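Local coordinates for chromosomal replication initiator protein DnaA (Thermotoga maritima, PDB 2Z4S) that binds ADP and magnesium in an AAA+ ATPase domain and probably starts chromosomal replication by binding the replication origin in its ATP form, at residues G112-A116 with A258-P262; T144-I150 with I197-D201; F171-L175 with V212-L216. All coordinates share one frame; numbering follows the deposited sequence.

Contact 1: residues G112-A116 with A258-P262; sequences GNSFA and AKLEP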
loop_
_atom_site.group_PDB
_atom_site.type_symbol
_atom_site.label_atom_id
_atom_site.label_comp_id
_atom_site.label_asym_id
_atom_site.label_seq_id
_atom_site.Cartn_x
_atom_site.Cartn_y
_atom_site.Cartn_z
ATOM N N GLY A 112 9.189 11.119 -7.700
ATOM C CA GLY A 112 9.466 9.957 -6.874
ATOM C C GLY A 112 8.469 8.809 -6.837
ATOM O O GLY A 112 8.802 7.742 -6.328
ATOM N N ASN A 113 7.255 8.993 -7.348
ATOM C CA ASN A 113 6.299 7.898 -7.315
ATOM C C ASN A 113 5.517 7.727 -8.599
ATOM O O ASN A 113 4.543 6.989 -8.630
ATOM C CB ASN A 113 5.317 8.093 -6.173
ATOM C CG ASN A 113 4.414 9.285 -6.382
ATOM O OD1 ASN A 113 3.597 9.614 -5.527
ATOM N ND2 ASN A 113 4.551 9.940 -7.522
ATOM N N SER A 114 5.936 8.409 -9.660
ATOM C CA SER A 114 5.241 8.318 -10.939
ATOM C C SER A 114 5.263 6.933 -11.581
ATOM O O SER A 114 4.209 6.363 -11.874
ATOM C CB SER A 114 5.813 9.341 -11.929
ATOM O OG SER A 114 5.275 9.159 -13.236
ATOM N N PHE A 115 6.452 6.384 -11.805
ATOM C CA PHE A 115 6.515 5.086 -12.445
ATOM C C PHE A 115 5.689 4.067 -11.702
ATOM O O PHE A 115 4.948 3.292 -12.319
ATOM C CB PHE A 115 7.944 4.583 -12.576
ATOM C CG PHE A 115 8.037 3.295 -13.323
ATOM C CD1 PHE A 115 7.381 3.146 -14.539
ATOM C CD2 PHE A 115 8.722 2.211 -12.795
ATOM C CE1 PHE A 115 7.398 1.937 -15.218
ATOM C CE2 PHE A 115 8.748 0.987 -13.468
ATOM C CZ PHE A 115 8.082 0.855 -14.680
ATOM N N ALA A 116 5.810 4.070 -10.377
ATOM C CA ALA A 116 5.047 3.145 -9.552
ATOM C C ALA A 116 3.565 3.343 -9.862
ATOM O O ALA A 116 2.832 2.395 -10.171
ATOM C CB ALA A 116 5.322 3.415 -8.096
ATOM N N ALA A 258 8.342 -1.971 -9.777
ATOM C CA ALA A 258 8.474 -0.535 -9.545
ATOM C C ALA A 258 8.995 -0.171 -8.150
ATOM O O ALA A 258 8.894 -0.952 -7.210
ATOM C CB ALA A 258 7.142 0.136 -9.782
ATOM N N LYS A 259 9.551 1.029 -8.026
ATOM C CA LYS A 259 10.087 1.523 -6.752
ATOM C C LYS A 259 9.546 2.915 -6.366
ATOM O O LYS A 259 9.552 3.842 -7.178
ATOM C CB LYS A 259 11.609 1.601 -6.825
ATOM C CG LYS A 259 12.221 2.273 -5.626
ATOM C CD LYS A 259 13.677 2.585 -5.847
ATOM C CE LYS A 259 14.281 3.199 -4.603
ATOM N NZ LYS A 259 15.650 3.721 -4.837
ATOM N N LEU A 260 9.081 3.061 -5.131
ATOM C CA LEU A 260 8.585 4.343 -4.657
ATOM C C LEU A 260 9.709 5.030 -3.886
ATOM O O LEU A 260 10.481 4.371 -3.206
ATOM C CB LEU A 260 7.387 4.138 -3.731
ATOM C CG LEU A 260 6.059 3.713 -4.365
ATOM C CD1 LEU A 260 5.114 3.199 -3.314
ATOM C CD2 LEU A 260 5.422 4.885 -5.057
ATOM N N GLU A 261 9.832 6.348 -4.020
ATOM C CA GLU A 261 10.842 7.098 -3.271
ATOM C C GLU A 261 10.128 8.300 -2.644
ATOM O O GLU A 261 9.115 8.767 -3.166
ATOM C CB GLU A 261 12.004 7.530 -4.171
ATOM C CG GLU A 261 12.800 6.346 -4.749
ATOM C CD GLU A 261 14.143 6.741 -5.400
ATOM O OE1 GLU A 261 15.156 6.903 -4.677
ATOM O OE2 GLU A 261 14.189 6.884 -6.644
ATOM N N PRO A 262 10.634 8.809 -1.509
ATOM C CA PRO A 262 9.980 9.952 -0.864
ATOM C C PRO A 262 9.807 11.141 -1.806
ATOM O O PRO A 262 10.641 11.380 -2.683
ATOM C CB PRO A 262 10.898 10.246 0.316
ATOM C CG PRO A 262 12.227 9.919 -0.230
ATOM C CD PRO A 262 11.984 8.617 -0.961
#
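The backbones of Gly-112 and Glu-261 meet through one hydrogen bond, from Glu-261 N to Gly-112 O, at 2.9 Å and a fairly bent N-H...O angle of 153°. The donor lies 26° off the plane of the Gly-112 carbonyl. Glycine has no side chain here, and its CA comes to 4.8 Å from the CA of Glu-261. Next along, Leu-260 takes over the contact. Its CG sits beside its own backbone N, chi1 -73°, and this, with chi2 anti, lets the CD2 branch reach the start of helix 114-125. CD2 meets two residues there: the CB of Asn-113 and the CB of Ala-116, each at 3.4 Å. Ala-258 closes the far end. Ala-258 CB lies 3.7 Å from Ala-116 CA and 4.0 Å from Phe-115 CD2, approaching that ring obliquely. Lys-259 turns away from the helix, and its NZ makes a salt bridge with Glu-261 OE1, weak as a hydrogen bond. Backbone bonds from Ala-258 and Leu-260 to Tyr-136 tie the 258-262 loop to an outer strand of the AAA+ sheet. Leu-260 also touches Lys-143 of the P-loop, and Asn-113 belongs to the ADP site. The chemistry is therefore split: one backbone bond fixes the loop beside the ADP-binding turn, Leu-260 and two alanines pack the buried side, and the lysine-glutamate pair stays on the exposed side.

Contact 2: residues T144-I150 with I197-D201; sequences THLLQSI and ILLID. With MG (magnesium ion), chain B; ADP (adenosine-5'-diphosphate), chain C.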
loop_
_atom_site.group_PDB
_atom_site.type_symbol
_atom_site.label_atom_id
_atom_site.label_comp_id
_atom_site.label_asym_id
_atom_site.label_seq_id
_atom_site.Cartn_x
_atom_site.Cartn_y
_atom_site.Cartn_z
ATOM N N THR A 144 0.673 0.645 0.211
ATOM C CA THR A 144 -0.668 0.148 0.484
ATOM C C THR A 144 -1.682 0.867 -0.382
ATOM O O THR A 144 -2.554 0.253 -0.997
ATOM C CB THR A 144 -1.082 0.372 1.941
ATOM O OG1 THR A 144 -0.139 -0.261 2.818
ATOM C CG2 THR A 144 -2.473 -0.186 2.163
ATOM N N HIS A 145 -1.547 2.185 -0.423
ATOM C CA HIS A 145 -2.454 3.019 -1.171
ATOM C C HIS A 145 -2.491 2.665 -2.648
ATOM O O HIS A 145 -3.564 2.580 -3.245
ATOM C CB HIS A 145 -2.060 4.476 -0.961
ATOM C CG HIS A 145 -2.988 5.453 -1.601
ATOM N ND1 HIS A 145 -3.071 6.766 -1.195
ATOM C CD2 HIS A 145 -3.849 5.322 -2.639
ATOM C CE1 HIS A 145 -3.945 7.401 -1.956
ATOM N NE2 HIS A 145 -4.430 6.548 -2.840
ATOM N N LEU A 146 -1.323 2.450 -3.234
ATOM C CA LEU A 146 -1.243 2.110 -4.647
ATOM C C LEU A 146 -1.860 0.733 -4.865
ATOM O O LEU A 146 -2.676 0.526 -5.758
ATOM C CB LEU A 146 0.225 2.119 -5.083
ATOM C CG LEU A 146 0.668 2.866 -6.352
ATOM C CD1 LEU A 146 -0.276 4.006 -6.669
ATOM C CD2 LEU A 146 2.108 3.376 -6.149
ATOM N N LEU A 147 -1.477 -0.207 -4.016
ATOM C CA LEU A 147 -1.961 -1.573 -4.104
ATOM C C LEU A 147 -3.484 -1.671 -4.047
ATOM O O LEU A 147 -4.094 -2.394 -4.832
ATOM C CB LEU A 147 -1.316 -2.403 -2.989
ATOM C CG LEU A 147 -1.711 -3.869 -2.825
ATOM C CD1 LEU A 147 -1.498 -4.632 -4.114
ATOM C CD2 LEU A 147 -0.901 -4.459 -1.708
ATOM N N GLN A 148 -4.106 -0.947 -3.129
ATOM C CA GLN A 148 -5.557 -1.009 -3.025
ATOM C C GLN A 148 -6.258 -0.248 -4.142
ATOM O O GLN A 148 -7.407 -0.538 -4.472
ATOM C CB GLN A 148 -6.022 -0.526 -1.644
ATOM C CG GLN A 148 -5.679 -1.527 -0.546
ATOM C CD GLN A 148 -6.536 -1.389 0.690
ATOM O OE1 GLN A 148 -7.764 -1.419 0.619
ATOM N NE2 GLN A 148 -5.892 -1.255 1.836
ATOM N N SER A 149 -5.571 0.718 -4.738
ATOM C CA SER A 149 -6.187 1.447 -5.831
ATOM C C SER A 149 -6.444 0.418 -6.927
ATOM O O SER A 149 -7.560 0.317 -7.438
ATOM C CB SER A 149 -5.267 2.558 -6.315
ATOM O OG SER A 149 -4.996 3.436 -5.240
ATOM N N ILE A 150 -5.420 -0.363 -7.271
ATOM C CA ILE A 150 -5.577 -1.413 -8.279
ATOM C C ILE A 150 -6.858 -2.167 -7.919
ATOM O O ILE A 150 -7.673 -2.483 -8.779
ATOM C CB ILE A 150 -4.398 -2.430 -8.250
ATOM C CG1 ILE A 150 -3.084 -1.722 -8.573
ATOM C CG2 ILE A 150 -4.663 -3.578 -9.213
ATOM C CD1 ILE A 150 -1.883 -2.643 -8.605
ATOM N N ILE A 197 -7.678 -11.752 -9.164
ATOM C CA ILE A 197 -6.551 -10.894 -8.890
ATOM C C ILE A 197 -6.316 -10.981 -7.389
ATOM O O ILE A 197 -7.261 -10.909 -6.588
ATOM C CB ILE A 197 -6.804 -9.441 -9.328
ATOM C CG1 ILE A 197 -5.584 -8.602 -8.963
ATOM C CG2 ILE A 197 -8.087 -8.908 -8.707
ATOM C CD1 ILE A 197 -5.731 -7.156 -9.288
ATOM N N LEU A 198 -5.050 -11.172 -7.024
ATOM C CA LEU A 198 -4.621 -11.319 -5.639
ATOM C C LEU A 198 -3.611 -10.209 -5.328
ATOM O O LEU A 198 -2.573 -10.096 -5.982
ATOM C CB LEU A 198 -4.002 -12.720 -5.482
ATOM C CG LEU A 198 -3.453 -13.357 -4.197
ATOM C CD1 LEU A 198 -1.947 -13.243 -4.160
ATOM C CD2 LEU A 198 -4.093 -12.728 -2.984
ATOM N N LEU A 199 -3.931 -9.372 -4.347
ATOM C CA LEU A 199 -3.044 -8.276 -3.974
ATOM C C LEU A 199 -2.477 -8.609 -2.609
ATOM O O LEU A 199 -3.250 -8.798 -1.682
ATOM C CB LEU A 199 -3.851 -6.982 -3.886
ATOM C CG LEU A 199 -4.854 -6.756 -5.024
ATOM C CD1 LEU A 199 -5.940 -5.809 -4.563
ATOM C CD2 LEU A 199 -4.142 -6.222 -6.256
ATOM N N ILE A 200 -1.154 -8.687 -2.465
ATOM C CA ILE A 200 -0.569 -9.020 -1.158
ATOM C C ILE A 200 0.285 -7.887 -0.625
ATOM O O ILE A 200 1.277 -7.513 -1.251
ATOM C CB ILE A 200 0.344 -10.251 -1.219
ATOM C CG1 ILE A 200 -0.247 -11.322 -2.137
ATOM C CG2 ILE A 200 0.538 -10.802 0.186
ATOM C CD1 ILE A 200 0.787 -12.351 -2.592
ATOM N N ASP A 201 -0.074 -7.369 0.546
ATOM C CA ASP A 201 0.657 -6.247 1.134
ATOM C C ASP A 201 1.764 -6.687 2.083
ATOM O O ASP A 201 1.770 -7.816 2.559
ATOM C CB ASP A 201 -0.314 -5.330 1.885
ATOM C CG ASP A 201 0.010 -3.842 1.716
ATOM O OD1 ASP A 201 1.201 -3.458 1.636
ATOM O OD2 ASP A 201 -0.953 -3.046 1.688
HETATM MG MG MG B . 1.985 -1.081 3.653
HETATM P PB ADP C . 3.089 2.532 3.035
HETATM O O1B ADP C . 3.154 2.334 1.583
HETATM O O2B ADP C . 4.563 2.496 3.627
HETATM O O3B ADP C . 2.183 1.386 3.717
HETATM P PA ADP C . 0.990 4.152 2.840
HETATM O O1A ADP C . 0.911 3.970 1.378
HETATM O O2A ADP C . 0.015 3.087 3.532
HETATM O O3A ADP C . 2.500 3.966 3.394
HETATM O "O5'" ADP C . 0.572 5.624 3.288
HETATM C "C5'" ADP C . -0.720 5.787 2.793
HETATM C "C4'" ADP C . -1.288 7.130 3.166
HETATM O "O4'" ADP C . -0.450 8.191 2.686
HETATM C "C3'" ADP C . -2.662 7.186 2.525
HETATM O "O3'" ADP C . -3.695 7.343 3.502
HETATM C "C2'" ADP C . -2.604 8.330 1.528
HETATM O "O2'" ADP C . -3.635 9.301 1.806
HETATM C "C1'" ADP C . -1.180 8.924 1.678
HETATM N N9 ADP C . -0.432 8.931 0.411
HETATM C C8 ADP C . 0.634 8.148 0.073
HETATM N N7 ADP C . 1.054 8.443 -1.121
HETATM C C5 ADP C . 0.287 9.429 -1.620
HETATM C C6 ADP C . 0.255 10.158 -2.835
HETATM N N6 ADP C . 1.179 9.901 -3.828
HETATM N N1 ADP C . -0.689 11.108 -3.000
HETATM C C2 ADP C . -1.587 11.369 -2.050
HETATM N N3 ADP C . -1.585 10.709 -0.894
HETATM C C4 ADP C . -0.682 9.748 -0.645
#
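Two torsions bring the groups of Thr-144 and Leu-147 to Asp-201 and its strand. Thr-144 OG1 lies beside its own backbone N, chi1 -58°, and can reach the magnesium ion and Asp-201 together. Leu-147 CG stands opposite its N, chi1 177°, and drops onto the sheet. This is the P-loop core of an AAA+ ATPase. Helix 143-157 carries the end of Walker A, and strand 197-201 ends in the Walker B sequence. Segments 144-150 and 197-201 run nearly antiparallel, at 168°. Thr-144 OG1 binds magnesium at 2.4 Å, and O3B of ADP binds the same ion. Asp-202, the next residue, also belongs to the metal site. Asp-201 OD2 lies 3.1 Å from Thr-144 OG1, where the side chains cross at about a right angle; the hydroxyl has one proton and more than one acceptor in range, so a bond to OD2 is possible but not certain. OD2 is also hydrogen-bonded to Tyr-165 OH. Replacing Asp-201 by an alanine removes the carboxylate beside Thr-144 OG1, which would probably leave Tyr-165 OH without this partner and open a gap beside Leu-147. Below the polar end the packing is apolar. Leu-147 and Leu-199 lie alongside each other, pointing opposite ways, with Leu-147 CD1 against Leu-199 CB, while Leu-147 CD2 lies 3.6 Å from Asp-201 CG. Ile-150 CG2 meets Ile-197 CD1 at 3.7 Å and Leu-199 CD2 at 4.0 Å. On the far side of the helix, His-145 brings the edge of its ring to the ADP ribose. Its carbonyl oxygen is gripped twice by one residue: Ser-149 OG at 2.6 Å and Ser-149 N at 3.1 Å reach His-145 O from opposite faces of the carbonyl plane.

Contact 3: residues F171-L175 with V212-L216; sequences FLNDL and VQTEL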
loop_
_atom_site.group_PDB
_atom_site.type_symbol
_atom_site.label_atom_id
_atom_site.label_comp_id
_atom_site.label_asym_id
_atom_site.label_seq_id
_atom_site.Cartn_x
_atom_site.Cartn_y
_atom_site.Cartn_z
ATOM N N PHE A 171 -1.887 -13.997 5.422
ATOM C CA PHE A 171 -1.627 -15.195 4.649
ATOM C C PHE A 171 -0.991 -16.174 5.636
ATOM O O PHE A 171 -1.270 -17.369 5.610
ATOM C CB PHE A 171 -0.662 -14.888 3.511
ATOM C CG PHE A 171 -0.665 -15.913 2.420
ATOM C CD1 PHE A 171 -1.769 -16.057 1.590
ATOM C CD2 PHE A 171 0.446 -16.714 2.200
ATOM C CE1 PHE A 171 -1.762 -16.985 0.548
ATOM C CE2 PHE A 171 0.463 -17.642 1.161
ATOM C CZ PHE A 171 -0.641 -17.778 0.334
ATOM N N LEU A 172 -0.142 -15.644 6.515
ATOM C CA LEU A 172 0.532 -16.439 7.538
ATOM C C LEU A 172 -0.548 -16.988 8.470
ATOM O O LEU A 172 -0.814 -18.180 8.474
ATOM C CB LEU A 172 1.521 -15.553 8.315
ATOM C CG LEU A 172 2.389 -16.010 9.499
ATOM C CD1 LEU A 172 1.509 -16.522 10.632
ATOM C CD2 LEU A 172 3.368 -17.061 9.047
ATOM N N ASN A 173 -1.181 -16.118 9.247
ATOM C CA ASN A 173 -2.222 -16.556 10.165
ATOM C C ASN A 173 -3.257 -17.478 9.529
ATOM O O ASN A 173 -3.783 -18.367 10.183
ATOM C CB ASN A 173 -2.935 -15.350 10.789
ATOM C CG ASN A 173 -2.074 -14.631 11.807
ATOM O OD1 ASN A 173 -1.418 -15.268 12.633
ATOM N ND2 ASN A 173 -2.075 -13.304 11.764
ATOM N N ASP A 174 -3.558 -17.277 8.257
ATOM C CA ASP A 174 -4.546 -18.126 7.611
ATOM C C ASP A 174 -4.038 -19.544 7.406
ATOM O O ASP A 174 -4.795 -20.497 7.581
ATOM C CB ASP A 174 -4.983 -17.517 6.282
ATOM C CG ASP A 174 -6.341 -16.834 6.374
ATOM O OD1 ASP A 174 -6.605 -16.139 7.388
ATOM O OD2 ASP A 174 -7.134 -16.994 5.420
ATOM N N LEU A 175 -2.768 -19.690 7.032
ATOM C CA LEU A 175 -2.184 -21.019 6.848
ATOM C C LEU A 175 -2.171 -21.703 8.209
ATOM O O LEU A 175 -2.718 -22.788 8.365
ATOM C CB LEU A 175 -0.748 -20.933 6.325
ATOM C CG LEU A 175 -0.450 -21.543 4.954
ATOM C CD1 LEU A 175 1.045 -21.732 4.831
ATOM C CD2 LEU A 175 -1.169 -22.862 4.774
ATOM N N VAL A 212 5.394 -20.655 5.385
ATOM C CA VAL A 212 4.465 -19.888 4.560
ATOM C C VAL A 212 5.076 -19.595 3.196
ATOM O O VAL A 212 4.406 -19.729 2.174
ATOM C CB VAL A 212 4.107 -18.539 5.214
ATOM C CG1 VAL A 212 3.446 -17.626 4.191
ATOM C CG2 VAL A 212 3.164 -18.759 6.384
ATOM N N GLN A 213 6.345 -19.191 3.187
ATOM C CA GLN A 213 7.027 -18.883 1.940
ATOM C C GLN A 213 6.782 -19.959 0.887
ATOM O O GLN A 213 6.439 -19.661 -0.265
ATOM C CB GLN A 213 8.525 -18.711 2.184
ATOM C CG GLN A 213 8.875 -17.402 2.863
ATOM C CD GLN A 213 10.367 -17.140 2.893
ATOM O OE1 GLN A 213 11.065 -17.374 1.905
ATOM N NE2 GLN A 213 10.866 -16.637 4.023
ATOM N N THR A 214 6.941 -21.213 1.285
ATOM C CA THR A 214 6.729 -22.320 0.365
ATOM C C THR A 214 5.306 -22.347 -0.181
ATOM O O THR A 214 5.108 -22.450 -1.388
ATOM C CB THR A 214 7.032 -23.662 1.051
ATOM O OG1 THR A 214 8.442 -23.775 1.257
ATOM C CG2 THR A 214 6.548 -24.823 0.200
ATOM N N GLU A 215 4.321 -22.259 0.708
ATOM C CA GLU A 215 2.919 -22.289 0.303
ATOM C C GLU A 215 2.596 -21.125 -0.636
ATOM O O GLU A 215 1.899 -21.305 -1.640
ATOM C CB GLU A 215 2.018 -22.245 1.549
ATOM C CG GLU A 215 0.497 -22.291 1.297
ATOM C CD GLU A 215 0.051 -23.509 0.500
ATOM O OE1 GLU A 215 0.627 -24.601 0.700
ATOM O OE2 GLU A 215 -0.888 -23.376 -0.318
ATOM N N LEU A 216 3.110 -19.939 -0.305
ATOM C CA LEU A 216 2.882 -18.750 -1.121
ATOM C C LEU A 216 3.423 -19.066 -2.501
ATOM O O LEU A 216 2.760 -18.814 -3.513
ATOM C CB LEU A 216 3.631 -17.542 -0.546
ATOM C CG LEU A 216 3.045 -16.134 -0.709
ATOM C CD1 LEU A 216 4.154 -15.133 -0.510
ATOM C CD2 LEU A 216 2.436 -15.953 -2.065
#
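Val-212 O accepts from Leu-216 N at 2.8 Å, and this helical turn brings both side chains up against Phe-171. Segments 171-175 and 212-216 cross almost at right angles, 97°, with axes 10.4 Å apart. Side chains carry most of the contact, which is mainly apolar. Phe-171 reaches across because its CG lies opposite its backbone N, chi1 -162°. CD2 and CE2 of the ring do the touching. Phe-171 CD2 lies 3.7 Å from Val-212 CG1, and Phe-171 CE2 lies 3.5 Å from Leu-216 CG. Val-212 CG1 and Leu-216 N lie at the ring edge, while Leu-216 CA comes in obliquely. Away from these helices the same ring meets Tyr-191 edge to face. Leu-172 and Val-212 meet at about a right angle, but the model brings Leu-172 CD2 too close to Val-212 CG2 for that detail to be trusted. Leu-175 packs on the aliphatic part of Glu-215: its CD1 lies 3.5 Å from Glu-215 CB and 3.6 Å from Glu-215 CG. The Glu-215 chain then bends at chi2, 57°, and its carboxylate pairs with two arginines of helix 184-193. OE2 takes Arg-192 and OE1 takes Arg-188, so the buried acid has both oxygens satisfied. In the chain, helices 168-182 and 184-193 fall between strands 163-167 and 197-201. An additional helix at this place is a mark of the initiator group of AAA+ proteins, and the pair is consistent with that feature. Helix 210-224 follows strand 197-201 and packs against these two helices. The chemistry implies an apolar interface between helices 168-182 and 210-224, in which the acid that packs against Leu-175, Glu-215, is tied by salt bridges to helix 184-193.

Contacts 1 and 2 are neighbours at the nucleotide site, with centres about 15 Å apart. Leu-146 joins them: its CD2 lies 3.8 Å from Ala-116 CB and 3.8 Å from Leu-260 CD2. Contact 2 holds the magnesium and phosphate end of the site, and contact 1 holds Asn-113, close to the adenine end of ADP. Contact 3 is remote from the nucleotide and magnesium site. Its centre lies about 18 Å from that of contact 2 and about 28 Å from that of contact 1. Strand 197-201 still connects it to contact 2. Leu-199 points to helix 143-157, while Ile-200 points away from that helix and its CD1 packs 4.0 Å from Leu-216 CD2.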